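Local coordinates for protein lipolytic enzyme, G-D-S-L family (Bacteroides thetaiotaomicron, PDB 7BR2) that hydrolyses ester bonds as an SGNH (GDSL) family serine esterase of a gut bacterium and metabolises the drug diltiazem, at residues A[69-74]-A[121-126]; A[289-292]-A[296-299]; A[369-374]-A[399-404]. All blocks are in the same frame, centred on the assembly; numbering follows the deposited sequence.

Contact 1: residues A[69-74]-A[121-126]; sequences KRLDGD and EKRFKE
Leu71 and Asp72 of helix 64-75 meet Arg123 and Phe124 of helix 102-125 where two helices of the SGNH-hydrolase alpha/beta fold run beside each other along the central parallel sheet. The short helical segments are inclined by 35° and 11.3 Å apart at their axes, so side chains alone bridge them. Leu71 reaches toward its partner helix, its CD1 lying 3.8 Å from Arg123 CB, while CD1 and CD2 both approach the CE1 corner of the Phe124 ring. This apolar layer continues inward: Leu71 also touches Leu25 of strand 21-26, and Phe124 touches Leu83 and Val85 of strand 82-85. Toward solvent, the Arg123 chain bends at chi2 and chi3 (-37°), laying its aliphatic part past Leu71 and bringing the guanidinium to the carboxylate of Asp72. Were Arg123 replaced by an alanine, Asp72 would probably lose its charged mate across the helices and part of Leu71 would be uncovered. The salt bridge is carried mainly by one nitrogen, the two charged planes being turned 54° against each other: Arg123 NH1 donates almost straight to Asp72 OD1 at 2.9 Å, whereas Arg123 NH2 remains 3.5 Å from Asp72 OD2.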
loop_
_atom_site.group_PDB
_atom_site.type_symbol
_atom_site.label_atom_id
_atom_site.label_comp_id
_atom_site.label_asym_id
_atom_site.label_seq_id
_atom_site.Cartn_x
_atom_site.Cartn_y
_atom_site.Cartn_z
ATOM N N LYS A 69 -20.574 0.828 12.947
ATOM C CA LYS A 69 -21.077 2.084 13.520
ATOM C C LYS A 69 -20.746 3.284 12.640
ATOM O O LYS A 69 -21.529 4.240 12.565
ATOM C CB LYS A 69 -20.479 2.369 14.904
ATOM C CG LYS A 69 -20.957 1.611 16.106
ATOM C CD LYS A 69 -20.289 2.242 17.352
ATOM C CE LYS A 69 -18.839 2.599 17.049
ATOM N NZ LYS A 69 -18.266 3.744 17.809
ATOM N N ARG A 70 -19.564 3.282 12.012
ATOM C CA ARG A 70 -19.101 4.487 11.317
ATOM C C ARG A 70 -19.249 4.436 9.796
ATOM O O ARG A 70 -18.773 5.349 9.118
ATOM C CB ARG A 70 -17.646 4.792 11.676
ATOM C CG ARG A 70 -16.640 3.765 11.221
ATOM C CD ARG A 70 -15.232 4.228 11.605
ATOM N NE ARG A 70 -14.247 3.144 11.606
ATOM C CZ ARG A 70 -13.422 2.879 10.600
ATOM N NH1 ARG A 70 -13.458 3.624 9.493
ATOM N NH2 ARG A 70 -12.551 1.877 10.705
ATOM N N LEU A 71 -19.878 3.394 9.242
ATOM C CA LEU A 71 -20.103 3.360 7.790
ATOM C C LEU A 71 -20.732 4.650 7.228
ATOM O O LEU A 71 -20.246 5.194 6.229
ATOM C CB LEU A 71 -20.979 2.164 7.417
ATOM C CG LEU A 71 -20.326 0.786 7.438
ATOM C CD1 LEU A 71 -21.329 -0.276 6.990
ATOM C CD2 LEU A 71 -19.082 0.778 6.589
ATOM N N ASP A 72 -21.824 5.144 7.823
ATOM C CA ASP A 72 -22.503 6.307 7.239
ATOM C C ASP A 72 -21.614 7.554 7.256
ATOM O O ASP A 72 -21.464 8.239 6.235
ATOM C CB ASP A 72 -23.812 6.616 7.974
ATOM C CG ASP A 72 -24.957 5.697 7.598
ATOM O OD1 ASP A 72 -25.094 5.347 6.410
ATOM O OD2 ASP A 72 -25.756 5.354 8.496
ATOM N N GLY A 73 -21.040 7.876 8.422
ATOM C CA GLY A 73 -20.329 9.131 8.621
ATOM C C GLY A 73 -18.877 9.139 8.190
ATOM O O GLY A 73 -18.273 10.214 8.092
ATOM N N ASP A 74 -18.275 7.976 8.000
ATOM C CA ASP A 74 -16.847 7.923 7.744
ATOM C C ASP A 74 -16.472 7.169 6.475
ATOM O O ASP A 74 -15.432 7.475 5.882
ATOM C CB ASP A 74 -16.141 7.288 8.954
ATOM C CG ASP A 74 -14.641 7.260 8.803
ATOM O OD1 ASP A 74 -14.078 8.337 8.504
ATOM O OD2 ASP A 74 -14.018 6.193 9.058
ATOM N N GLU A 121 -22.532 -6.436 6.089
ATOM C CA GLU A 121 -22.833 -7.142 4.848
ATOM C C GLU A 121 -24.168 -6.692 4.298
ATOM O O GLU A 121 -24.311 -6.425 3.097
ATOM C CB GLU A 121 -22.867 -8.640 5.134
ATOM C CG GLU A 121 -22.914 -9.559 3.949
ATOM C CD GLU A 121 -23.253 -10.980 4.372
ATOM O OE1 GLU A 121 -23.691 -11.172 5.524
ATOM O OE2 GLU A 121 -23.073 -11.904 3.560
ATOM N N LYS A 122 -25.166 -6.625 5.181
ATOM C CA LYS A 122 -26.454 -6.072 4.804
ATOM C C LYS A 122 -26.299 -4.662 4.245
ATOM O O LYS A 122 -26.908 -4.327 3.221
ATOM C CB LYS A 122 -27.402 -6.087 6.001
ATOM C CG LYS A 122 -28.700 -5.376 5.698
ATOM C CD LYS A 122 -29.800 -5.674 6.711
ATOM C CE LYS A 122 -31.165 -5.285 6.111
ATOM N NZ LYS A 122 -31.223 -3.856 5.660
ATOM N N ARG A 123 -25.474 -3.817 4.891
ATOM C CA ARG A 123 -25.302 -2.462 4.351
ATOM C C ARG A 123 -24.669 -2.491 2.965
ATOM O O ARG A 123 -25.083 -1.747 2.072
ATOM C CB ARG A 123 -24.465 -1.574 5.279
ATOM C CG ARG A 123 -24.939 -1.493 6.707
ATOM C CD ARG A 123 -26.231 -0.661 6.856
ATOM N NE ARG A 123 -26.332 0.509 5.978
ATOM C CZ ARG A 123 -25.961 1.745 6.327
ATOM N NH1 ARG A 123 -26.110 2.756 5.474
ATOM N NH2 ARG A 123 -25.434 1.973 7.527
ATOM N N PHE A 124 -23.661 -3.338 2.773
ATOM C CA PHE A 124 -22.958 -3.393 1.497
ATOM C C PHE A 124 -23.875 -3.867 0.379
ATOM O O PHE A 124 -23.788 -3.381 -0.754
ATOM C CB PHE A 124 -21.723 -4.289 1.617
ATOM C CG PHE A 124 -20.713 -3.807 2.637
ATOM C CD1 PHE A 124 -20.623 -2.459 2.977
ATOM C CD2 PHE A 124 -19.883 -4.706 3.284
ATOM C CE1 PHE A 124 -19.699 -2.018 3.915
ATOM C CE2 PHE A 124 -18.956 -4.281 4.227
ATOM C CZ PHE A 124 -18.859 -2.934 4.543
ATOM N N LYS A 125 -24.770 -4.812 0.678
ATOM C CA LYS A 125 -25.676 -5.314 -0.352
ATOM C C LYS A 125 -26.614 -4.225 -0.868
ATOM O O LYS A 125 -27.081 -4.293 -2.009
ATOM C CB LYS A 125 -26.467 -6.503 0.204
ATOM C CG LYS A 125 -25.528 -7.644 0.575
ATOM C CD LYS A 125 -26.143 -9.012 0.551
ATOM C CE LYS A 125 -27.577 -9.069 0.948
ATOM N NZ LYS A 125 -27.940 -10.508 0.958
ATOM N N GLU A 126 -26.883 -3.207 -0.055
ATOM C CA GLU A 126 -27.789 -2.140 -0.448
ATOM C C GLU A 126 -27.132 -1.032 -1.267
ATOM O O GLU A 126 -27.855 -0.183 -1.797
ATOM C CB GLU A 126 -28.451 -1.555 0.806
ATOM C CG GLU A 126 -29.457 -2.516 1.445
ATOM C CD GLU A 126 -30.517 -2.959 0.436
ATOM O OE1 GLU A 126 -30.960 -2.112 -0.376
ATOM O OE2 GLU A 126 -30.892 -4.153 0.434
#

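Contact 2: residues A[289-292]-A[296-299]; sequences EVIK and FMEE
Val290 and Ile291 pack on Phe296 and Met297, where the loop leading into helix 296-300 meets the first turn of that helix, three residues further on. The backbones come close, with the CA atoms of Ile291 and Phe296 5.5 Å apart, yet no hydrogen bond joins the two segments. On the buried side, Val290 CG1 faces the base of the Phe296 side chain, 4.1 Å from Phe296 CB and just as far from its CD2. With CG anti to the backbone N (chi1 -179°), the Phe296 ring extends into a setting shared with Met214 and Tyr218 of helix 210-223, and Tyr272 stacks with it edge-to-face; Val290 rests on Met214 as well. The outer side is built differently. There Ile291, exposed to solvent, lies alongside Met297 with both chains pointing the same way, and its CG2 branch comes to 3.6 Å from Met297 CG and 3.8 Å from Met297 SD. Although this is the shorter approach, it lies at the solvent side; Ile291 also touches Leu274 and Met297 touches Ala339. With methyl, methylene, sulfur and ring carbon as the touching groups, the contact rests on dispersion and removal of apolar surface from water, without directional bonds across it.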
loop_
_atom_site.group_PDB
_atom_site.type_symbol
_atom_site.label_atom_id
_atom_site.label_comp_id
_atom_site.label_asym_id
_atom_site.label_seq_id
_atom_site.Cartn_x
_atom_site.Cartn_y
_atom_site.Cartn_z
ATOM N N GLU A 289 12.861 -2.631 1.742
ATOM C CA GLU A 289 13.104 -3.984 2.191
ATOM C C GLU A 289 12.233 -4.985 1.473
ATOM O O GLU A 289 12.633 -6.155 1.366
ATOM C CB GLU A 289 12.806 -4.043 3.703
ATOM C CG GLU A 289 13.071 -5.349 4.390
ATOM C CD GLU A 289 14.527 -5.535 4.659
ATOM O OE1 GLU A 289 15.228 -4.520 4.857
ATOM O OE2 GLU A 289 14.953 -6.715 4.656
ATOM N N VAL A 290 11.156 -4.519 0.829
ATOM C CA VAL A 290 10.277 -5.437 0.108
ATOM C C VAL A 290 11.061 -6.256 -0.898
ATOM O O VAL A 290 10.712 -7.414 -1.174
ATOM C CB VAL A 290 9.131 -4.685 -0.621
ATOM C CG1 VAL A 290 9.650 -3.936 -1.856
ATOM C CG2 VAL A 290 8.030 -5.644 -1.051
ATOM N N ILE A 291 12.151 -5.696 -1.437
ATOM C CA ILE A 291 12.851 -6.418 -2.498
ATOM C C ILE A 291 13.458 -7.721 -2.000
ATOM O O ILE A 291 13.625 -8.641 -2.789
ATOM C CB ILE A 291 13.899 -5.544 -3.195
ATOM C CG1 ILE A 291 15.092 -5.238 -2.300
ATOM C CG2 ILE A 291 13.261 -4.261 -3.716
ATOM C CD1 ILE A 291 16.088 -4.300 -2.985
ATOM N N LYS A 292 13.769 -7.838 -0.709
ATOM C CA LYS A 292 14.384 -9.053 -0.172
ATOM C C LYS A 292 13.369 -10.059 0.366
ATOM O O LYS A 292 13.766 -11.131 0.834
ATOM C CB LYS A 292 15.395 -8.700 0.929
ATOM C CG LYS A 292 16.648 -8.051 0.375
ATOM C CD LYS A 292 16.894 -6.718 1.019
ATOM C CE LYS A 292 17.823 -6.854 2.203
ATOM N NZ LYS A 292 18.142 -5.524 2.793
ATOM N N PHE A 296 9.589 -8.536 -5.880
ATOM C CA PHE A 296 8.904 -7.307 -6.280
ATOM C C PHE A 296 9.567 -6.677 -7.498
ATOM O O PHE A 296 8.879 -6.217 -8.417
ATOM C CB PHE A 296 8.833 -6.288 -5.142
ATOM C CG PHE A 296 8.109 -5.030 -5.543
ATOM C CD1 PHE A 296 6.721 -5.013 -5.624
ATOM C CD2 PHE A 296 8.801 -3.890 -5.901
ATOM C CE1 PHE A 296 6.040 -3.880 -6.030
ATOM C CE2 PHE A 296 8.118 -2.735 -6.299
ATOM C CZ PHE A 296 6.741 -2.740 -6.367
ATOM N N MET A 297 10.899 -6.600 -7.495
ATOM C CA MET A 297 11.620 -6.029 -8.628
ATOM C C MET A 297 11.332 -6.794 -9.911
ATOM O O MET A 297 11.095 -6.191 -10.965
ATOM C CB MET A 297 13.113 -6.024 -8.322
ATOM C CG MET A 297 13.461 -5.119 -7.169
ATOM S SD MET A 297 12.822 -3.450 -7.410
ATOM C CE MET A 297 14.012 -2.834 -8.605
ATOM N N GLU A 298 11.349 -8.126 -9.840
ATOM C CA GLU A 298 11.152 -8.936 -11.040
ATOM C C GLU A 298 9.708 -8.874 -11.544
ATOM O O GLU A 298 9.468 -8.834 -12.760
ATOM C CB GLU A 298 11.559 -10.386 -10.760
ATOM C CG GLU A 298 13.004 -10.558 -10.317
ATOM C CD GLU A 298 13.171 -10.455 -8.810
ATOM O OE1 GLU A 298 12.471 -9.624 -8.182
ATOM O OE2 GLU A 298 14.002 -11.207 -8.253
ATOM N N GLU A 299 8.728 -8.879 -10.636
ATOM C CA GLU A 299 7.345 -8.976 -11.087
ATOM C C GLU A 299 6.700 -7.623 -11.364
ATOM O O GLU A 299 5.807 -7.539 -12.221
ATOM C CB GLU A 299 6.497 -9.744 -10.066
ATOM C CG GLU A 299 6.882 -11.206 -9.975
ATOM C CD GLU A 299 6.023 -12.016 -9.026
ATOM O OE1 GLU A 299 4.923 -11.553 -8.662
ATOM O OE2 GLU A 299 6.459 -13.116 -8.628
#

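Contact 3: residues A[369-374]-A[399-404]; sequences YAWCQF and EKNMWL
Helix 344-377, through Trp371, faces the start of helix 402-406, where Asn401 occupies the N-cap and Trp403 and Leu404 lie in the first turn. The backbones are joined by no hydrogen bond, and the indole of Trp371 spans the distance between them. A trans chi1 (-178°) sends the ring toward helix 402-406. Trp403 meets it in a T-shaped (edge-to-face) arrangement, presenting the CD1 and NE1 edge of its pyrrole ring to one face of Trp371. The planes are turned 79° against each other, and the centroids of the Trp371 six-membered ring and the Trp403 five-membered ring are 4.3 Å apart. Trp403 CD1 is 3.3 Å from Trp371 CZ2 and hangs over the benzo half of the indole, while Trp403 NE1 lies 3.7 Å from Trp371 CD2. Trp403 is exposed and poorly ordered, so the details of this stack deserve caution; Arg407 makes a cation-pi contact with Trp403. Leu404 approaches differently, placing CD1 near the plane of the Trp371 ring at its rim, 3.8 Å from Trp371 CZ3. The first turn that bears both residues is capped: Leu404 N donates to Asn401 OD1 over 3.1 Å with an N-H...O angle of 160°, coming from above the carbonyl plane. Leu404 also packs on Met394 and Asn397 of helix 388-397, and Trp371 on Ile59. Along the same stretch of helix 344-377, Cys372 and Gln373 touch Tyr411 of helix 408-414, while Ala370 and Phe374 rest on helix 64-75, placing the tryptophan pair at the outer end of a helical cluster beside the SGNH-hydrolase alpha/beta fold.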
loop_
_atom_site.group_PDB
_atom_site.type_symbol
_atom_site.label_atom_id
_atom_site.label_comp_id
_atom_site.label_asym_id
_atom_site.label_seq_id
_atom_site.Cartn_x
_atom_site.Cartn_y
_atom_site.Cartn_z
ATOM N N TYR A 369 -8.710 12.706 13.766
ATOM C CA TYR A 369 -9.979 13.386 13.997
ATOM C C TYR A 369 -11.137 12.390 13.969
ATOM O O TYR A 369 -12.028 12.436 14.828
ATOM C CB TYR A 369 -10.160 14.511 12.975
ATOM C CG TYR A 369 -11.578 15.007 12.815
ATOM C CD1 TYR A 369 -12.131 15.928 13.714
ATOM C CD2 TYR A 369 -12.362 14.584 11.740
ATOM C CE1 TYR A 369 -13.438 16.393 13.558
ATOM C CE2 TYR A 369 -13.659 15.039 11.575
ATOM C CZ TYR A 369 -14.198 15.946 12.486
ATOM O OH TYR A 369 -15.490 16.400 12.301
ATOM N N ALA A 370 -11.109 11.451 13.018
ATOM C CA ALA A 370 -12.159 10.435 12.939
ATOM C C ALA A 370 -12.216 9.582 14.203
ATOM O O ALA A 370 -13.303 9.177 14.632
ATOM C CB ALA A 370 -11.959 9.549 11.705
ATOM N N TRP A 371 -11.058 9.245 14.786
ATOM C CA TRP A 371 -11.119 8.547 16.066
ATOM C C TRP A 371 -11.823 9.412 17.105
ATOM O O TRP A 371 -12.671 8.926 17.859
ATOM C CB TRP A 371 -9.746 8.144 16.601
ATOM C CG TRP A 371 -9.954 7.396 17.904
ATOM C CD1 TRP A 371 -10.154 6.052 18.053
ATOM C CD2 TRP A 371 -10.079 7.961 19.224
ATOM N NE1 TRP A 371 -10.362 5.747 19.369
ATOM C CE2 TRP A 371 -10.328 6.897 20.110
ATOM C CE3 TRP A 371 -9.997 9.259 19.739
ATOM C CZ2 TRP A 371 -10.495 7.088 21.481
ATOM C CZ3 TRP A 371 -10.168 9.447 21.105
ATOM C CH2 TRP A 371 -10.412 8.368 21.956
ATOM N N CYS A 372 -11.486 10.701 17.169
ATOM C CA CYS A 372 -12.194 11.543 18.131
ATOM C C CYS A 372 -13.699 11.448 17.923
ATOM O O CYS A 372 -14.470 11.300 18.884
ATOM C CB CYS A 372 -11.711 12.996 18.030
ATOM S SG CYS A 372 -10.033 13.183 18.687
ATOM N N GLN A 373 -14.120 11.405 16.664
ATOM C CA GLN A 373 -15.551 11.464 16.393
ATOM C C GLN A 373 -16.242 10.147 16.722
ATOM O O GLN A 373 -17.261 10.138 17.419
ATOM C CB GLN A 373 -15.811 11.870 14.936
ATOM C CG GLN A 373 -15.616 13.376 14.682
ATOM C CD GLN A 373 -16.560 14.271 15.504
ATOM O OE1 GLN A 373 -17.489 13.786 16.141
ATOM N NE2 GLN A 373 -16.326 15.586 15.466
ATOM N N PHE A 374 -15.729 9.025 16.207
ATOM C CA PHE A 374 -16.435 7.758 16.378
ATOM C C PHE A 374 -15.976 6.962 17.600
ATOM O O PHE A 374 -16.768 6.197 18.168
ATOM C CB PHE A 374 -16.295 6.918 15.106
ATOM C CG PHE A 374 -16.887 7.579 13.909
ATOM C CD1 PHE A 374 -18.244 7.509 13.662
ATOM C CD2 PHE A 374 -16.088 8.309 13.035
ATOM C CE1 PHE A 374 -18.791 8.151 12.555
ATOM C CE2 PHE A 374 -16.623 8.945 11.930
ATOM C CZ PHE A 374 -17.978 8.871 11.691
ATOM N N GLU A 399 -9.341 13.551 31.745
ATOM C CA GLU A 399 -8.522 13.069 32.860
ATOM C C GLU A 399 -8.641 11.567 33.084
ATOM O O GLU A 399 -7.783 10.974 33.741
ATOM C CB GLU A 399 -8.886 13.813 34.142
ATOM C CG GLU A 399 -8.377 15.247 34.169
ATOM C CD GLU A 399 -6.947 15.384 33.640
ATOM O OE1 GLU A 399 -6.054 14.596 34.033
ATOM O OE2 GLU A 399 -6.716 16.292 32.815
ATOM N N LYS A 400 -9.666 10.943 32.520
ATOM C CA LYS A 400 -9.932 9.522 32.669
ATOM C C LYS A 400 -9.884 8.797 31.328
ATOM O O LYS A 400 -10.368 7.669 31.220
ATOM C CB LYS A 400 -11.299 9.399 33.355
ATOM C CG LYS A 400 -12.377 10.009 32.482
ATOM C CD LYS A 400 -13.648 10.435 33.213
ATOM C CE LYS A 400 -14.605 9.317 33.539
ATOM N NZ LYS A 400 -15.833 9.865 34.208
ATOM N N ASN A 401 -9.245 9.404 30.321
ATOM C CA ASN A 401 -9.174 8.869 28.956
ATOM C C ASN A 401 -7.845 9.325 28.347
ATOM O O ASN A 401 -7.770 10.387 27.723
ATOM C CB ASN A 401 -10.356 9.316 28.102
ATOM C CG ASN A 401 -10.483 8.528 26.795
ATOM O OD1 ASN A 401 -9.494 8.050 26.242
ATOM N ND2 ASN A 401 -11.713 8.364 26.321
ATOM N N MET A 402 -6.804 8.510 28.549
ATOM C CA MET A 402 -5.465 8.878 28.098
ATOM C C MET A 402 -5.459 9.187 26.609
ATOM O O MET A 402 -4.921 10.213 26.177
ATOM C CB MET A 402 -4.488 7.729 28.373
ATOM C CG MET A 402 -3.060 8.129 28.721
ATOM S SD MET A 402 -2.952 9.323 30.063
ATOM C CE MET A 402 -2.656 8.212 31.440
ATOM N N TRP A 403 -6.133 8.354 25.820
ATOM C CA TRP A 403 -6.086 8.508 24.374
ATOM C C TRP A 403 -6.779 9.788 23.941
ATOM O O TRP A 403 -6.279 10.504 23.068
ATOM C CB TRP A 403 -6.726 7.281 23.723
ATOM C CG TRP A 403 -6.402 7.079 22.284
ATOM C CD1 TRP A 403 -7.219 7.290 21.216
ATOM C CD2 TRP A 403 -5.158 6.622 21.754
ATOM N NE1 TRP A 403 -6.562 6.984 20.052
ATOM C CE2 TRP A 403 -5.292 6.573 20.358
ATOM C CE3 TRP A 403 -3.942 6.248 22.330
ATOM C CZ2 TRP A 403 -4.258 6.165 19.526
ATOM C CZ3 TRP A 403 -2.917 5.847 21.504
ATOM C CH2 TRP A 403 -3.080 5.808 20.117
ATOM N N LEU A 404 -7.906 10.120 24.576
ATOM C CA LEU A 404 -8.595 11.358 24.235
ATOM C C LEU A 404 -7.774 12.574 24.641
ATOM O O LEU A 404 -7.691 13.546 23.887
ATOM C CB LEU A 404 -9.981 11.399 24.888
ATOM C CG LEU A 404 -10.912 12.563 24.525
ATOM C CD1 LEU A 404 -11.426 12.441 23.102
ATOM C CD2 LEU A 404 -12.054 12.672 25.503
#

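Contacts 1 and 3 are neighbours, whereas contact 2 lies across the centre of the chain, its nearest atoms about 25 Å from either. Contacts 1 and 3 touch directly: Phe374 of segment 369-374 packs on Arg70 and Asp74 of segment 69-74, and Arg367 of the same long helix forms a salt bridge with Asp74. All three contacts are only partly buried, but they grade outward differently. Contact 1 goes from a leucine-phenylalanine layer against the sheet to an ion pair at the surface; contact 2 is apolar throughout, buried and exposed halves alike; contact 3, farthest from the chain centre, relies on an aromatic stack whose outer ring is poorly ordered.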